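Local coordinates for hypothetical protein (Geobacillus stearothermophilus, PDB 1U84) that is of unknown function but folds as a small, all-helical domain of the DUF1871 family, at residues 9-20 / 70-81; 32-40 / 53-61. One frame throughout, in Å; residues are numbered along the deposited sequence.

Overall arrangement
Helix 8-20 starts the fold and helix 68-85 ends it; contact 1, 9-20 against 70-81, brings the two together antiparallel and closes a loop of 49 residues. Nested wholly inside that loop is contact 2, where 32-40 on helix 31-41 meets 53-61 on helix 47-62 across a connection of only 12 residues. The two contacts do not cross along the chain. Their centres lie about 11 Å apart, and they touch: Ile17 packs on Val37 and Tyr58, Leu78 also reaches Val37, and Leu74 meets Ile54. The outer helix pair and the inner helical hairpin therefore share one apolar core that joins all four helices of the chain.

Contact 1 (9-20 / 70-81); sequences LNRLLLEWIGAW and HCLKLARRLLEL
At one end of the antiparallel pairing of the first and last helices of this four-helix domain, Leu81 is a knob in the hole formed by Leu9, Leu12, Leu13 and Trp16. Its CD2 lies over one face of the Trp16 indole in a CH-pi contact, 3.7 Å from the six-membered ring centroid and 12° off the normal. On its other flank, Leu9 CD1 presses tightly on Leu81 CG at 3.4 Å. The Arg77 O atom comes to the Trp16 edge in the ring plane. Deeper in, Leu78 CD2 meets Leu13 CD2 and Ile17 CG1, each at 3.8 Å.

Trp20 closes the other end. With CG anti to the backbone N (chi1 -167°), its indole reaches across the interface, where Leu74 CD2 lies over the six-membered ring and Cys71 SG stands at the edge. The His70 ring is nearly parallel to the indole but slid aside, barely overlapping it. Two waters link this end: one accepts from Trp20 NE1 (2.8 Å) and donates to His70 O, while the other donates to Trp20 O and hydrogen-bonds His70 NE2 (2.7 Å). With helix axes at 165°, the two helices pack as an antiparallel pair that closes the four-helix domain.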
loop_
_atom_site.group_PDB
_atom_site.type_symbol
_atom_site.label_atom_id
_atom_site.label_comp_id
_atom_site.label_asym_id
_atom_site.label_seq_id
_atom_site.Cartn_x
_atom_site.Cartn_y
_atom_site.Cartn_z
ATOM N N LEU A 9 2.107 -6.157 13.232
ATOM C CA LEU A 9 2.634 -5.276 12.188
ATOM C C LEU A 9 1.778 -5.377 10.919
ATOM O O LEU A 9 1.385 -4.377 10.346
ATOM C CB LEU A 9 4.097 -5.587 11.852
ATOM C CG LEU A 9 4.696 -4.690 10.764
ATOM C CD1 LEU A 9 4.676 -3.239 11.195
ATOM C CD2 LEU A 9 6.102 -5.160 10.384
ATOM N N ASN A 10 1.487 -6.596 10.486
ATOM C CA ASN A 10 0.684 -6.729 9.281
ATOM C C ASN A 10 -0.688 -6.102 9.397
ATOM O O ASN A 10 -1.139 -5.464 8.453
ATOM C CB ASN A 10 0.605 -8.198 8.852
ATOM C CG ASN A 10 1.950 -8.713 8.349
ATOM O OD1 ASN A 10 2.809 -7.921 7.970
ATOM N ND2 ASN A 10 2.151 -10.028 8.402
ATOM N N ARG A 11 -1.343 -6.268 10.540
ATOM C CA ARG A 11 -2.680 -5.666 10.694
ATOM C C ARG A 11 -2.587 -4.147 10.557
ATOM O O ARG A 11 -3.459 -3.513 9.926
ATOM C CB ARG A 11 -3.359 -6.091 12.014
ATOM C CG ARG A 11 -3.844 -7.534 11.997
ATOM C CD ARG A 11 -4.705 -7.863 13.244
ATOM N NE ARG A 11 -4.065 -7.505 14.511
ATOM C CZ ARG A 11 -3.315 -8.325 15.247
ATOM N NH1 ARG A 11 -3.087 -9.576 14.849
ATOM N NH2 ARG A 11 -2.783 -7.891 16.393
ATOM N N LEU A 12 -1.538 -3.569 11.144
ATOM C CA LEU A 12 -1.333 -2.115 11.082
ATOM C C LEU A 12 -1.073 -1.662 9.645
ATOM O O LEU A 12 -1.678 -0.692 9.156
ATOM C CB LEU A 12 -0.180 -1.702 11.995
ATOM C CG LEU A 12 -0.081 -0.221 12.308
ATOM C CD1 LEU A 12 -1.432 0.327 12.795
ATOM C CD2 LEU A 12 0.993 -0.070 13.358
ATOM N N LEU A 13 -0.193 -2.379 8.951
ATOM C CA LEU A 13 0.031 -2.094 7.544
ATOM C C LEU A 13 -1.270 -2.168 6.732
ATOM O O LEU A 13 -1.561 -1.284 5.937
ATOM C CB LEU A 13 1.062 -3.054 6.918
ATOM C CG LEU A 13 2.486 -2.873 7.433
ATOM C CD1 LEU A 13 3.278 -4.108 7.110
ATOM C CD2 LEU A 13 3.140 -1.630 6.813
ATOM N N LEU A 14 -2.033 -3.228 6.925
ATOM C CA LEU A 14 -3.318 -3.353 6.231
ATOM C C LEU A 14 -4.262 -2.191 6.550
ATOM O O LEU A 14 -4.956 -1.682 5.649
ATOM C CB LEU A 14 -4.012 -4.694 6.495
ATOM C CG LEU A 14 -3.333 -5.933 5.872
ATOM C CD1 LEU A 14 -3.895 -7.209 6.485
ATOM C CD2 LEU A 14 -3.410 -5.968 4.330
ATOM N N GLU A 15 -4.332 -1.807 7.815
ATOM C CA GLU A 15 -5.134 -0.629 8.205
ATOM C C GLU A 15 -4.724 0.633 7.477
ATOM O O GLU A 15 -5.569 1.346 6.915
ATOM C CB GLU A 15 -5.099 -0.413 9.712
ATOM C CG GLU A 15 -5.966 -1.377 10.485
ATOM C CD GLU A 15 -5.732 -1.257 11.991
ATOM O OE1 GLU A 15 -4.572 -1.456 12.440
ATOM O OE2 GLU A 15 -6.711 -0.971 12.723
ATOM N N TRP A 16 -3.421 0.897 7.448
ATOM C CA TRP A 16 -2.896 2.065 6.738
ATOM C C TRP A 16 -3.222 2.035 5.252
ATOM O O TRP A 16 -3.553 3.063 4.660
ATOM C CB TRP A 16 -1.385 2.147 6.928
ATOM C CG TRP A 16 -0.955 2.574 8.297
ATOM C CD1 TRP A 16 -1.716 2.621 9.435
ATOM C CD2 TRP A 16 0.375 2.907 8.691
ATOM N NE1 TRP A 16 -0.956 3.046 10.496
ATOM C CE2 TRP A 16 0.342 3.204 10.069
ATOM C CE3 TRP A 16 1.588 3.027 8.004
ATOM C CZ2 TRP A 16 1.488 3.594 10.774
ATOM C CZ3 TRP A 16 2.731 3.399 8.716
ATOM C CH2 TRP A 16 2.664 3.696 10.084
ATOM N N ILE A 17 -3.130 0.851 4.625
ATOM C CA ILE A 17 -3.359 0.770 3.196
ATOM C C ILE A 17 -4.832 1.032 2.923
ATOM O O ILE A 17 -5.158 1.833 2.049
ATOM C CB ILE A 17 -2.911 -0.573 2.586
ATOM C CG1 ILE A 17 -1.421 -0.738 2.765
ATOM C CG2 ILE A 17 -3.293 -0.595 1.106
ATOM C CD1 ILE A 17 -0.955 -2.238 2.820
ATOM N N GLY A 18 -5.704 0.403 3.711
ATOM C CA GLY A 18 -7.161 0.630 3.525
ATOM C C GLY A 18 -7.478 2.103 3.725
ATOM O O GLY A 18 -8.217 2.742 2.921
ATOM N N ALA A 19 -6.896 2.657 4.790
ATOM C CA ALA A 19 -7.154 4.059 5.154
ATOM C C ALA A 19 -6.704 5.075 4.119
ATOM O O ALA A 19 -7.273 6.191 4.039
ATOM C CB ALA A 19 -6.568 4.383 6.515
ATOM N N TRP A 20 -5.714 4.711 3.308
ATOM C CA TRP A 20 -5.260 5.532 2.183
ATOM C C TRP A 20 -6.451 6.034 1.336
ATOM O O TRP A 20 -6.525 7.223 0.978
ATOM C CB TRP A 20 -4.301 4.721 1.317
ATOM C CG TRP A 20 -3.521 5.502 0.319
ATOM C CD1 TRP A 20 -2.864 6.703 0.511
ATOM C CD2 TRP A 20 -3.246 5.100 -1.004
ATOM N NE1 TRP A 20 -2.216 7.072 -0.635
ATOM C CE2 TRP A 20 -2.410 6.090 -1.584
ATOM C CE3 TRP A 20 -3.591 3.965 -1.767
ATOM C CZ2 TRP A 20 -1.964 5.996 -2.899
ATOM C CZ3 TRP A 20 -3.138 3.873 -3.076
ATOM C CH2 TRP A 20 -2.317 4.880 -3.627
ATOM N N HIS A 70 1.727 10.199 -5.451
ATOM C CA HIS A 70 0.765 9.788 -4.414
ATOM C C HIS A 70 1.100 8.349 -3.937
ATOM O O HIS A 70 1.128 8.107 -2.740
ATOM C CB HIS A 70 -0.683 9.877 -4.929
ATOM C CG HIS A 70 -1.694 9.965 -3.836
ATOM N ND1 HIS A 70 -1.816 11.078 -3.036
ATOM C CD2 HIS A 70 -2.649 9.099 -3.428
ATOM C CE1 HIS A 70 -2.793 10.889 -2.170
ATOM N NE2 HIS A 70 -3.303 9.690 -2.374
ATOM N N CYS A 71 1.294 7.421 -4.881
ATOM C CA CYS A 71 1.780 6.056 -4.564
ATOM C C CYS A 71 3.080 6.089 -3.750
ATOM O O CYS A 71 3.230 5.325 -2.795
ATOM C CB CYS A 71 1.967 5.253 -5.831
ATOM S SG CYS A 71 0.385 5.073 -6.745
ATOM N N LEU A 72 4.012 6.963 -4.137
ATOM C CA LEU A 72 5.313 7.020 -3.460
ATOM C C LEU A 72 5.212 7.441 -1.989
ATOM O O LEU A 72 5.918 6.868 -1.162
ATOM C CB LEU A 72 6.279 7.932 -4.237
ATOM C CG LEU A 72 7.717 7.988 -3.761
ATOM C CD1 LEU A 72 8.392 6.631 -3.842
ATOM C CD2 LEU A 72 8.429 9.005 -4.634
ATOM N N LYS A 73 4.343 8.411 -1.648
ATOM C CA LYS A 73 4.151 8.781 -0.245
ATOM C C LYS A 73 3.664 7.587 0.556
ATOM O O LYS A 73 4.172 7.304 1.645
ATOM C CB LYS A 73 3.200 9.975 -0.071
ATOM C CG LYS A 73 3.851 11.307 -0.327
ATOM C CD LYS A 73 2.801 12.421 -0.197
ATOM C CE LYS A 73 3.371 13.754 -0.697
ATOM N NZ LYS A 73 2.349 14.831 -0.457
ATOM N N LEU A 74 2.693 6.857 0.010
ATOM C CA LEU A 74 2.213 5.693 0.710
ATOM C C LEU A 74 3.342 4.677 0.882
ATOM O O LEU A 74 3.539 4.157 1.967
ATOM C CB LEU A 74 0.997 5.074 0.008
ATOM C CG LEU A 74 0.559 3.766 0.688
ATOM C CD1 LEU A 74 0.046 3.949 2.102
ATOM C CD2 LEU A 74 -0.500 3.082 -0.156
ATOM N N ALA A 75 4.057 4.386 -0.200
ATOM C CA ALA A 75 5.144 3.404 -0.101
ATOM C C ALA A 75 6.144 3.797 0.979
ATOM O O ALA A 75 6.611 2.957 1.722
ATOM C CB ALA A 75 5.851 3.287 -1.440
ATOM N N ARG A 76 6.532 5.074 1.013
ATOM C CA ARG A 76 7.463 5.541 2.052
ATOM C C ARG A 76 6.926 5.320 3.457
ATOM O O ARG A 76 7.648 4.860 4.332
ATOM C CB ARG A 76 7.835 7.021 1.838
ATOM C CG ARG A 76 8.764 7.161 0.659
ATOM C CD ARG A 76 9.166 8.595 0.314
ATOM N NE ARG A 76 10.268 8.559 -0.653
ATOM C CZ ARG A 76 10.627 9.570 -1.453
ATOM N NH1 ARG A 76 9.954 10.731 -1.464
ATOM N NH2 ARG A 76 11.672 9.413 -2.267
ATOM N N ARG A 77 5.642 5.601 3.647
ATOM C CA ARG A 77 5.029 5.434 4.974
ATOM C C ARG A 77 5.031 3.964 5.408
ATOM O O ARG A 77 5.364 3.621 6.560
ATOM C CB ARG A 77 3.618 6.004 5.026
ATOM C CG ARG A 77 3.466 7.516 4.741
ATOM C CD ARG A 77 4.490 8.395 5.490
ATOM N NE ARG A 77 4.479 9.798 5.048
ATOM C CZ ARG A 77 4.867 10.231 3.844
ATOM N NH1 ARG A 77 5.285 9.392 2.920
ATOM N NH2 ARG A 77 4.825 11.531 3.561
ATOM N N LEU A 78 4.718 3.078 4.461
ATOM C CA LEU A 78 4.654 1.659 4.773
ATOM C C LEU A 78 6.031 1.099 5.102
ATOM O O LEU A 78 6.179 0.323 6.019
ATOM C CB LEU A 78 4.056 0.857 3.608
ATOM C CG LEU A 78 2.602 1.192 3.234
ATOM C CD1 LEU A 78 2.203 0.360 2.012
ATOM C CD2 LEU A 78 1.597 0.929 4.387
ATOM N N LEU A 79 7.025 1.500 4.324
ATOM C CA LEU A 79 8.376 1.011 4.571
ATOM C C LEU A 79 8.951 1.608 5.853
ATOM O O LEU A 79 9.729 0.930 6.546
ATOM C CB LEU A 79 9.291 1.318 3.378
ATOM C CG LEU A 79 9.004 0.443 2.149
ATOM C CD1 LEU A 79 9.741 0.911 0.881
ATOM C CD2 LEU A 79 9.308 -1.024 2.417
ATOM N N GLU A 80 8.551 2.844 6.187
ATOM C CA GLU A 80 8.940 3.439 7.493
ATOM C C GLU A 80 8.448 2.592 8.653
ATOM O O GLU A 80 9.217 2.288 9.591
ATOM C CB GLU A 80 8.402 4.851 7.658
ATOM C CG GLU A 80 9.177 5.850 6.869
ATOM C CD GLU A 80 8.478 7.177 6.815
ATOM O OE1 GLU A 80 7.526 7.392 7.622
ATOM O OE2 GLU A 80 8.887 7.998 5.962
ATOM N N LEU A 81 7.195 2.150 8.571
ATOM C CA LEU A 81 6.664 1.246 9.599
ATOM C C LEU A 81 7.359 -0.111 9.622
ATOM O O LEU A 81 7.711 -0.606 10.683
ATOM C CB LEU A 81 5.158 1.072 9.454
ATOM C CG LEU A 81 4.524 0.103 10.462
ATOM C CD1 LEU A 81 4.840 0.473 11.903
ATOM C CD2 LEU A 81 3.035 0.003 10.229
HETATM O O HOH W 1 -0.423 9.165 -0.497
HETATM O O HOH W 2 -5.381 9.136 -0.792
#

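Contact 2 (32-40 / 53-61); sequences VEAASVLQA and RIQSIYEFA
Ser36 O accepts a hydrogen bond from a water, 2.7 Å from the water oxygen, while the backbone N of Ala40 donates to the same carbonyl oxygen within the helix. That water in turn accepts from Arg53 NH1, in the guanidinium plane, at 3.2 Å. It thus bridges the two helices where no direct hydrogen bond crosses between them. Bends at chi2 and chi3 fold the Arg53 chain back, and nearer the backbone Arg53 CB rests against Ala40 CB.

The remainder of the contact is largely apolar. Ile57 divides its branches between two turns of the facing helix: CD1 touches Ser36 CB at 3.7 Å and Val37 CG2 at 3.8 Å, while CG2 meets Glu33 CB. This spread follows from chi1 of -72°, which places CG1 anti to the carbonyl carbon and leaves CG2 anti to the backbone N. An alanine here would remove both branches and would probably open a gap between the two helices, opposite Glu33, Ser36 and Val37, leaving Val37 CG2 with the Tyr58 ring edge but without the Ile57 methyl.

Val37 is packed through both methyls, CG1 on Ile54 CG1 and CG2 at the edge of the Tyr58 ring. Over a face of that ring lies Glu33 CB, 4.2 Å from its centroid, in a CH-pi contact. Glu33 then bends at chi2 (70°), bringing OE2 to 3.4 Å from Ala61 CB. Tyr58 also meets Trp20 of helix 8-20 edge-to-face, tying the pair into the wider core. Crossing at 158° with a short connection, the two helices form an antiparallel helical hairpin.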
loop_
_atom_site.group_PDB
_atom_site.type_symbol
_atom_site.label_atom_id
_atom_site.label_comp_id
_atom_site.label_asym_id
_atom_site.label_seq_id
_atom_site.Cartn_x
_atom_site.Cartn_y
_atom_site.Cartn_z
ATOM N N VAL A 32 -8.818 -6.478 -0.942
ATOM C CA VAL A 32 -8.069 -7.259 -1.948
ATOM C C VAL A 32 -6.745 -6.524 -2.263
ATOM O O VAL A 32 -5.649 -7.108 -2.228
ATOM C CB VAL A 32 -8.924 -7.442 -3.196
ATOM C CG1 VAL A 32 -8.108 -8.020 -4.352
ATOM C CG2 VAL A 32 -10.109 -8.341 -2.854
ATOM N N GLU A 33 -6.873 -5.222 -2.524
ATOM C CA GLU A 33 -5.724 -4.418 -2.908
ATOM C C GLU A 33 -4.751 -4.275 -1.742
ATOM O O GLU A 33 -3.518 -4.347 -1.951
ATOM C CB GLU A 33 -6.210 -3.051 -3.410
ATOM C CG GLU A 33 -7.051 -3.131 -4.701
ATOM C CD GLU A 33 -8.408 -3.762 -4.506
ATOM O OE1 GLU A 33 -9.032 -3.545 -3.443
ATOM O OE2 GLU A 33 -8.864 -4.472 -5.425
ATOM N N ALA A 34 -5.283 -4.107 -0.529
ATOM C CA ALA A 34 -4.422 -4.054 0.669
ATOM C C ALA A 34 -3.604 -5.328 0.850
ATOM O O ALA A 34 -2.398 -5.247 1.138
ATOM C CB ALA A 34 -5.228 -3.744 1.906
ATOM N N ALA A 35 -4.241 -6.495 0.645
ATOM C CA ALA A 35 -3.490 -7.758 0.750
ATOM C C ALA A 35 -2.343 -7.806 -0.274
ATOM O O ALA A 35 -1.237 -8.286 0.047
ATOM C CB ALA A 35 -4.436 -8.941 0.536
ATOM N N SER A 36 -2.627 -7.321 -1.492
ATOM C CA SER A 36 -1.649 -7.340 -2.563
ATOM C C SER A 36 -0.498 -6.402 -2.251
ATOM O O SER A 36 0.672 -6.742 -2.472
ATOM C CB SER A 36 -2.309 -6.978 -3.900
ATOM O OG SER A 36 -3.203 -8.008 -4.295
ATOM N N VAL A 37 -0.827 -5.253 -1.671
ATOM C CA VAL A 37 0.227 -4.278 -1.350
ATOM C C VAL A 37 1.056 -4.858 -0.197
ATOM O O VAL A 37 2.285 -4.753 -0.215
ATOM C CB VAL A 37 -0.381 -2.914 -0.981
ATOM C CG1 VAL A 37 0.721 -1.978 -0.455
ATOM C CG2 VAL A 37 -1.029 -2.310 -2.204
ATOM N N LEU A 38 0.394 -5.517 0.756
ATOM C CA LEU A 38 1.122 -6.141 1.877
ATOM C C LEU A 38 2.145 -7.141 1.333
ATOM O O LEU A 38 3.297 -7.156 1.781
ATOM C CB LEU A 38 0.184 -6.822 2.875
ATOM C CG LEU A 38 0.938 -7.447 4.057
ATOM C CD1 LEU A 38 1.604 -6.358 4.905
ATOM C CD2 LEU A 38 -0.070 -8.229 4.860
ATOM N N GLN A 39 1.739 -7.991 0.384
ATOM C CA GLN A 39 2.694 -8.914 -0.224
ATOM C C GLN A 39 3.915 -8.170 -0.801
ATOM O O GLN A 39 5.071 -8.541 -0.539
ATOM C CB GLN A 39 1.969 -9.676 -1.324
ATOM C CG GLN A 39 2.813 -10.654 -2.044
ATOM C CD GLN A 39 3.215 -11.788 -1.152
ATOM O OE1 GLN A 39 2.478 -12.180 -0.221
ATOM N NE2 GLN A 39 4.373 -12.342 -1.424
ATOM N N ALA A 40 3.651 -7.096 -1.524
ATOM C CA ALA A 40 4.718 -6.322 -2.215
ATOM C C ALA A 40 5.654 -5.708 -1.156
ATOM O O ALA A 40 6.835 -5.515 -1.419
ATOM C CB ALA A 40 4.104 -5.212 -3.032
ATOM N N ARG A 53 4.533 -0.947 -7.652
ATOM C CA ARG A 53 3.598 -2.057 -7.407
ATOM C C ARG A 53 2.213 -1.536 -6.978
ATOM O O ARG A 53 1.182 -1.995 -7.490
ATOM C CB ARG A 53 4.125 -3.075 -6.379
ATOM C CG ARG A 53 5.301 -3.948 -6.863
ATOM C CD ARG A 53 4.879 -4.994 -7.944
ATOM N NE ARG A 53 3.816 -5.863 -7.444
ATOM C CZ ARG A 53 2.599 -5.951 -7.979
ATOM N NH1 ARG A 53 1.693 -6.748 -7.442
ATOM N NH2 ARG A 53 2.287 -5.253 -9.070
ATOM N N ILE A 54 2.210 -0.593 -6.036
ATOM C CA ILE A 54 0.970 0.053 -5.575
ATOM C C ILE A 54 0.209 0.618 -6.762
ATOM O O ILE A 54 -1.011 0.387 -6.919
ATOM C CB ILE A 54 1.229 1.147 -4.497
ATOM C CG1 ILE A 54 1.742 0.479 -3.211
ATOM C CG2 ILE A 54 -0.061 1.940 -4.221
ATOM C CD1 ILE A 54 2.300 1.462 -2.160
ATOM N N GLN A 55 0.924 1.342 -7.632
ATOM C CA GLN A 55 0.263 1.964 -8.767
ATOM C C GLN A 55 -0.393 0.890 -9.643
ATOM O O GLN A 55 -1.567 1.023 -10.008
ATOM C CB GLN A 55 1.270 2.798 -9.574
ATOM C CG GLN A 55 0.605 3.641 -10.667
ATOM C CD GLN A 55 1.621 4.444 -11.427
ATOM O OE1 GLN A 55 2.597 3.900 -11.923
ATOM N NE2 GLN A 55 1.411 5.756 -11.488
ATOM N N SER A 56 0.330 -0.184 -9.945
ATOM C CA SER A 56 -0.203 -1.256 -10.810
ATOM C C SER A 56 -1.410 -1.963 -10.210
ATOM O O SER A 56 -2.416 -2.240 -10.910
ATOM C CB SER A 56 0.901 -2.263 -11.159
ATOM O OG SER A 56 1.979 -1.599 -11.810
ATOM N N ILE A 57 -1.305 -2.265 -8.911
ATOM C CA ILE A 57 -2.382 -2.924 -8.153
ATOM C C ILE A 57 -3.676 -2.102 -8.261
ATOM O O ILE A 57 -4.767 -2.637 -8.546
ATOM C CB ILE A 57 -1.958 -3.148 -6.651
ATOM C CG1 ILE A 57 -0.901 -4.262 -6.564
ATOM C CG2 ILE A 57 -3.203 -3.467 -5.809
ATOM C CD1 ILE A 57 -0.126 -4.295 -5.273
ATOM N N TYR A 58 -3.556 -0.794 -8.040
ATOM C CA TYR A 58 -4.746 0.062 -7.996
ATOM C C TYR A 58 -5.221 0.395 -9.395
ATOM O O TYR A 58 -6.433 0.538 -9.587
ATOM C CB TYR A 58 -4.507 1.335 -7.146
ATOM C CG TYR A 58 -4.683 1.086 -5.675
ATOM C CD1 TYR A 58 -3.735 0.351 -4.944
ATOM C CD2 TYR A 58 -5.777 1.599 -4.992
ATOM C CE1 TYR A 58 -3.913 0.101 -3.590
ATOM C CE2 TYR A 58 -5.951 1.378 -3.619
ATOM C CZ TYR A 58 -5.002 0.614 -2.919
ATOM O OH TYR A 58 -5.162 0.351 -1.565
ATOM N N GLU A 59 -4.302 0.476 -10.362
ATOM C CA GLU A 59 -4.739 0.678 -11.750
ATOM C C GLU A 59 -5.532 -0.550 -12.247
ATOM O O GLU A 59 -6.551 -0.394 -12.927
ATOM C CB GLU A 59 -3.578 0.975 -12.679
ATOM C CG GLU A 59 -4.095 1.345 -14.054
ATOM C CD GLU A 59 -3.006 1.764 -15.001
ATOM O OE1 GLU A 59 -1.809 1.701 -14.621
ATOM O OE2 GLU A 59 -3.356 2.156 -16.142
ATOM N N PHE A 60 -5.079 -1.762 -11.911
ATOM C CA PHE A 60 -5.851 -2.948 -12.293
ATOM C C PHE A 60 -7.235 -2.883 -11.654
ATOM O O PHE A 60 -8.261 -3.169 -12.317
ATOM C CB PHE A 60 -5.211 -4.268 -11.875
ATOM C CG PHE A 60 -6.098 -5.450 -12.136
ATOM C CD1 PHE A 60 -6.297 -5.888 -13.441
ATOM C CD2 PHE A 60 -6.788 -6.079 -11.107
ATOM C CE1 PHE A 60 -7.146 -6.974 -13.722
ATOM C CE2 PHE A 60 -7.643 -7.179 -11.372
ATOM C CZ PHE A 60 -7.813 -7.612 -12.687
ATOM N N ALA A 61 -7.259 -2.548 -10.365
ATOM C CA ALA A 61 -8.489 -2.637 -9.578
ATOM C C ALA A 61 -9.548 -1.644 -10.024
ATOM O O ALA A 61 -10.726 -1.945 -9.946
ATOM C CB ALA A 61 -8.222 -2.447 -8.087
HETATM O O HOH W 3 1.377 -8.162 -4.609
#